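Local coordinates for protein alcohol dehydrogenase (Thermus thermophilus, PDB 2EIH) that binds a zinc ion and probably acts as an NAD(P)-dependent alcohol dehydrogenase, with a GroES-like domain and a Rossmann-type nucleotide-binding domain, at residues Ala3-Leu15 against Arg47-Leu61. Numbering follows the deposited sequence.
Sequences AVVMRARGGPEVL and RKGVASPKLPLPHVL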
loop_
_atom_site.group_PDB
_atom_site.type_symbol
_atom_site.label_atom_id
_atom_site.label_comp_id
_atom_site.label_asym_id
_atom_site.label_seq_id
_atom_site.Cartn_x
_atom_site.Cartn_y
_atom_site.Cartn_z
ATOM N N ALA A 3 31.268 19.167 29.134
ATOM C CA ALA A 3 30.964 18.709 27.793
ATOM C C ALA A 3 32.233 18.189 27.155
ATOM O O ALA A 3 33.342 18.559 27.538
ATOM C CB ALA A 3 30.396 19.849 26.961
ATOM N N VAL A 4 32.057 17.284 26.209
ATOM C CA VAL A 4 33.172 16.741 25.467
ATOM C C VAL A 4 33.087 17.440 24.127
ATOM O O VAL A 4 32.190 17.174 23.331
ATOM C CB VAL A 4 33.043 15.235 25.256
ATOM C CG1 VAL A 4 34.029 14.780 24.194
ATOM C CG2 VAL A 4 33.292 14.516 26.563
ATOM N N VAL A 5 34.016 18.360 23.906
ATOM C CA VAL A 5 34.065 19.117 22.673
ATOM C C VAL A 5 35.006 18.454 21.687
ATOM O O VAL A 5 35.808 17.584 22.044
ATOM C CB VAL A 5 34.534 20.571 22.913
ATOM C CG1 VAL A 5 33.438 21.364 23.613
ATOM C CG2 VAL A 5 35.807 20.578 23.751
ATOM N N MET A 6 34.897 18.896 20.442
ATOM C CA MET A 6 35.684 18.387 19.336
ATOM C C MET A 6 36.591 19.517 18.870
ATOM O O MET A 6 36.222 20.284 17.980
ATOM C CB MET A 6 34.730 17.997 18.224
ATOM C CG MET A 6 35.266 17.043 17.218
ATOM S SD MET A 6 33.920 16.729 16.110
ATOM C CE MET A 6 34.712 17.048 14.563
ATOM N N ARG A 7 37.765 19.621 19.488
ATOM C CA ARG A 7 38.734 20.660 19.149
ATOM C C ARG A 7 39.066 20.694 17.664
ATOM O O ARG A 7 39.112 21.762 17.053
ATOM C CB ARG A 7 40.031 20.464 19.946
ATOM C CG ARG A 7 39.931 20.851 21.421
ATOM C CD ARG A 7 39.425 22.285 21.584
ATOM N NE ARG A 7 39.181 22.623 22.982
ATOM C CZ ARG A 7 38.480 23.679 23.386
ATOM N NH1 ARG A 7 37.948 24.510 22.497
ATOM N NH2 ARG A 7 38.309 23.903 24.685
ATOM N N ALA A 8 39.303 19.517 17.098
ATOM C CA ALA A 8 39.646 19.386 15.692
ATOM C C ALA A 8 39.254 17.999 15.208
ATOM O O ALA A 8 38.909 17.124 16.007
ATOM C CB ALA A 8 41.136 19.601 15.502
ATOM N N ARG A 9 39.324 17.803 13.897
ATOM C CA ARG A 9 38.976 16.524 13.286
ATOM C C ARG A 9 40.170 15.575 13.259
ATOM O O ARG A 9 41.297 15.976 12.971
ATOM C CB ARG A 9 38.454 16.763 11.868
ATOM C CG ARG A 9 37.275 17.728 11.829
ATOM C CD ARG A 9 36.617 17.798 10.460
ATOM N NE ARG A 9 35.426 18.642 10.475
ATOM C CZ ARG A 9 35.449 19.968 10.585
ATOM N NH1 ARG A 9 34.313 20.657 10.596
ATOM N NH2 ARG A 9 36.605 20.613 10.669
ATOM N N GLY A 10 39.916 14.310 13.569
ATOM C CA GLY A 10 40.983 13.332 13.570
ATOM C C GLY A 10 40.651 12.072 14.344
ATOM O O GLY A 10 39.541 11.539 14.256
ATOM N N GLY A 11 41.633 11.592 15.100
ATOM C CA GLY A 11 41.447 10.392 15.885
ATOM C C GLY A 11 40.626 10.670 17.122
ATOM O O GLY A 11 40.395 11.818 17.465
ATOM N N PRO A 12 40.173 9.625 17.826
ATOM C CA PRO A 12 39.370 9.831 19.034
ATOM C C PRO A 12 40.003 10.777 20.056
ATOM O O PRO A 12 39.296 11.385 20.859
ATOM C CB PRO A 12 39.176 8.409 19.573
ATOM C CG PRO A 12 40.368 7.666 19.046
ATOM C CD PRO A 12 40.491 8.196 17.645
ATOM N N GLU A 13 41.326 10.916 20.001
ATOM C CA GLU A 13 42.051 11.793 20.919
ATOM C C GLU A 13 41.652 13.265 20.794
ATOM O O GLU A 13 41.956 14.063 21.680
ATOM C CB GLU A 13 43.563 11.648 20.709
ATOM C CG GLU A 13 43.985 11.724 19.250
ATOM C CD GLU A 13 45.482 11.571 19.055
ATOM O OE1 GLU A 13 46.059 10.588 19.568
ATOM O OE2 GLU A 13 46.084 12.427 18.376
ATOM N N VAL A 14 40.972 13.628 19.708
ATOM C CA VAL A 14 40.557 15.016 19.530
ATOM C C VAL A 14 39.398 15.335 20.467
ATOM O O VAL A 14 39.013 16.494 20.610
ATOM C CB VAL A 14 40.091 15.334 18.075
ATOM C CG1 VAL A 14 41.127 14.874 17.072
ATOM C CG2 VAL A 14 38.737 14.688 17.797
ATOM N N LEU A 15 38.830 14.306 21.087
ATOM C CA LEU A 15 37.711 14.498 22.012
ATOM C C LEU A 15 38.241 14.829 23.410
ATOM O O LEU A 15 38.949 14.035 24.029
ATOM C CB LEU A 15 36.833 13.237 22.058
ATOM C CG LEU A 15 36.089 12.875 20.768
ATOM C CD1 LEU A 15 35.475 11.491 20.883
ATOM C CD2 LEU A 15 35.010 13.909 20.482
ATOM N N ARG A 47 33.644 13.061 13.773
ATOM C CA ARG A 47 34.946 13.240 14.403
ATOM C C ARG A 47 36.082 13.162 13.387
ATOM O O ARG A 47 36.982 13.999 13.388
ATOM C CB ARG A 47 35.172 12.193 15.501
ATOM C CG ARG A 47 36.630 12.134 15.962
ATOM C CD ARG A 47 36.877 11.177 17.110
ATOM N NE ARG A 47 36.535 9.781 16.843
ATOM C CZ ARG A 47 37.221 8.944 16.068
ATOM N NH1 ARG A 47 36.794 7.697 15.924
ATOM N NH2 ARG A 47 38.315 9.343 15.435
ATOM N N LYS A 48 36.048 12.150 12.528
ATOM C CA LYS A 48 37.091 11.983 11.519
ATOM C C LYS A 48 37.076 13.092 10.476
ATOM O O LYS A 48 38.102 13.389 9.869
ATOM C CB LYS A 48 36.945 10.638 10.814
ATOM C CG LYS A 48 37.356 9.458 11.657
ATOM C CD LYS A 48 37.208 8.166 10.878
ATOM C CE LYS A 48 37.885 7.026 11.607
ATOM N NZ LYS A 48 37.683 5.724 10.919
ATOM N N GLY A 49 35.914 13.700 10.266
ATOM C CA GLY A 49 35.812 14.767 9.286
ATOM C C GLY A 49 35.140 14.294 8.013
ATOM O O GLY A 49 34.921 15.071 7.083
ATOM N N VAL A 50 34.805 13.011 7.978
ATOM C CA VAL A 50 34.150 12.416 6.830
ATOM C C VAL A 50 32.735 12.943 6.656
ATOM O O VAL A 50 32.176 12.898 5.562
ATOM C CB VAL A 50 34.079 10.899 6.981
ATOM C CG1 VAL A 50 33.582 10.273 5.691
ATOM C CG2 VAL A 50 35.443 10.355 7.360
ATOM N N ALA A 51 32.155 13.440 7.739
ATOM C CA ALA A 51 30.802 13.968 7.685
ATOM C C ALA A 51 30.723 15.365 8.276
ATOM O O ALA A 51 31.508 15.728 9.154
ATOM C CB ALA A 51 29.853 13.038 8.427
ATOM N N SER A 52 29.773 16.144 7.773
ATOM C CA SER A 52 29.551 17.495 8.249
ATOM C C SER A 52 30.762 18.425 8.156
ATOM O O SER A 52 31.264 18.924 9.170
ATOM C CB SER A 52 29.042 17.447 9.689
ATOM O OG SER A 52 27.826 16.719 9.758
ATOM N N PRO A 53 31.269 18.645 6.933
ATOM C CA PRO A 53 32.419 19.537 6.753
ATOM C C PRO A 53 31.931 20.968 7.018
ATOM O O PRO A 53 30.733 21.191 7.208
ATOM C CB PRO A 53 32.802 19.312 5.290
ATOM C CG PRO A 53 32.383 17.894 5.041
ATOM C CD PRO A 53 31.029 17.852 5.715
ATOM N N LYS A 54 32.847 21.929 7.022
ATOM C CA LYS A 54 32.489 23.322 7.273
ATOM C C LYS A 54 31.784 23.463 8.624
ATOM O O LYS A 54 31.140 24.473 8.908
ATOM C CB LYS A 54 31.592 23.864 6.147
ATOM C CG LYS A 54 32.311 24.064 4.809
ATOM C CD LYS A 54 32.757 22.735 4.204
ATOM C CE LYS A 54 33.603 22.918 2.949
ATOM N NZ LYS A 54 34.046 21.601 2.400
ATOM N N LEU A 55 31.919 22.436 9.455
ATOM C CA LEU A 55 31.322 22.413 10.781
ATOM C C LEU A 55 32.134 23.264 11.761
ATOM O O LEU A 55 33.329 23.030 11.960
ATOM C CB LEU A 55 31.272 20.972 11.285
ATOM C CG LEU A 55 30.874 20.805 12.751
ATOM C CD1 LEU A 55 29.375 21.001 12.897
ATOM C CD2 LEU A 55 31.281 19.424 13.242
ATOM N N PRO A 56 31.494 24.255 12.398
ATOM C CA PRO A 56 32.198 25.113 13.353
ATOM C C PRO A 56 32.734 24.318 14.541
ATOM O O PRO A 56 32.173 23.295 14.910
ATOM C CB PRO A 56 31.123 26.118 13.762
ATOM C CG PRO A 56 29.873 25.293 13.705
ATOM C CD PRO A 56 30.051 24.552 12.396
ATOM N N LEU A 57 33.824 24.794 15.130
ATOM C CA LEU A 57 34.420 24.132 16.279
ATOM C C LEU A 57 34.551 25.161 17.402
ATOM O O LEU A 57 34.669 26.353 17.133
ATOM C CB LEU A 57 35.787 23.558 15.909
ATOM C CG LEU A 57 35.828 22.675 14.653
ATOM C CD1 LEU A 57 37.245 22.148 14.443
ATOM C CD2 LEU A 57 34.850 21.506 14.785
ATOM N N PRO A 58 34.533 24.713 18.675
ATOM C CA PRO A 58 34.370 23.307 19.062
ATOM C C PRO A 58 32.959 22.776 18.814
ATOM O O PRO A 58 31.997 23.539 18.783
ATOM C CB PRO A 58 34.741 23.328 20.542
ATOM C CG PRO A 58 34.207 24.641 20.987
ATOM C CD PRO A 58 34.657 25.571 19.868
ATOM N N HIS A 59 32.844 21.463 18.649
ATOM C CA HIS A 59 31.559 20.824 18.405
ATOM C C HIS A 59 31.262 19.724 19.418
ATOM O O HIS A 59 32.147 18.962 19.806
ATOM C CB HIS A 59 31.526 20.232 16.994
ATOM C CG HIS A 59 30.271 19.490 16.684
ATOM N ND1 HIS A 59 29.027 20.091 16.717
ATOM C CD2 HIS A 59 30.056 18.199 16.341
ATOM C CE1 HIS A 59 28.104 19.195 16.404
ATOM N NE2 HIS A 59 28.702 18.042 16.173
ATOM N N VAL A 60 30.005 19.651 19.843
ATOM C CA VAL A 60 29.580 18.630 20.786
ATOM C C VAL A 60 28.838 17.547 20.020
ATOM O O VAL A 60 27.778 17.792 19.455
ATOM C CB VAL A 60 28.634 19.200 21.856
ATOM C CG1 VAL A 60 28.239 18.097 22.848
ATOM C CG2 VAL A 60 29.313 20.341 22.582
ATOM N N LEU A 61 29.395 16.345 20.009
ATOM C CA LEU A 61 28.773 15.239 19.318
ATOM C C LEU A 61 27.606 14.715 20.154
ATOM O O LEU A 61 27.324 15.241 21.232
ATOM C CB LEU A 61 29.809 14.133 19.112
ATOM C CG LEU A 61 31.098 14.517 18.372
ATOM C CD1 LEU A 61 32.101 13.356 18.428
ATOM C CD2 LEU A 61 30.787 14.864 16.917
HETATM O O HOH W 1 32.062 16.357 20.962
#
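Arg47, in the last turn of helix 41-48, runs along the Gly10-Pro12 turn. Beyond CB its chain touches at nearly every step. Arg47 CG lies 3.4 Å from Gly10 O and 3.8 Å from Val14 CG2; CD passes Pro12 CA and Gly11 O, with Leu15 CD1 beside it. A turn about CG-CD (chi3 60°) then sets one face of the guanidinium against Pro12 N and CD, Pro12 CD lying 3.3 Å from the Arg47 guanidinium plane near its rim. At the tip, Arg47 NH2 donates to a lone pair of Gly10 O (2.8 Å) in a bent bond (132°). Arginine suits this path, its stem apolar and its end charged. The backbone adds a bond from Gly10 N to Arg47 O (3.0 Å), made where the helix is ending.

Arg9 extends the other way: Arg9 CD passes 3.3 Å from Gly49 CA, where the lack of a side chain admits it, and Arg9 NH1 donates to Leu55 O (2.9 Å). Unbranched Met6 crosses the start of Arg47, Met6 CE 3.8 Å from Arg47 CA, while SD meets Leu61 CD2 and the His59 ring edge. A water links Val4 O, His59 O and Leu61 N.

Glu330 and His326 of helix 322-330 hold NH1 and NE of Arg47, respectively. Residues 9-15, including the 3-10 segment 12-14, meet the end of helix 41-48; strand 2-6, paired with strand 15-19, meets residues 58-61 through a loose pairing, away from the zinc site.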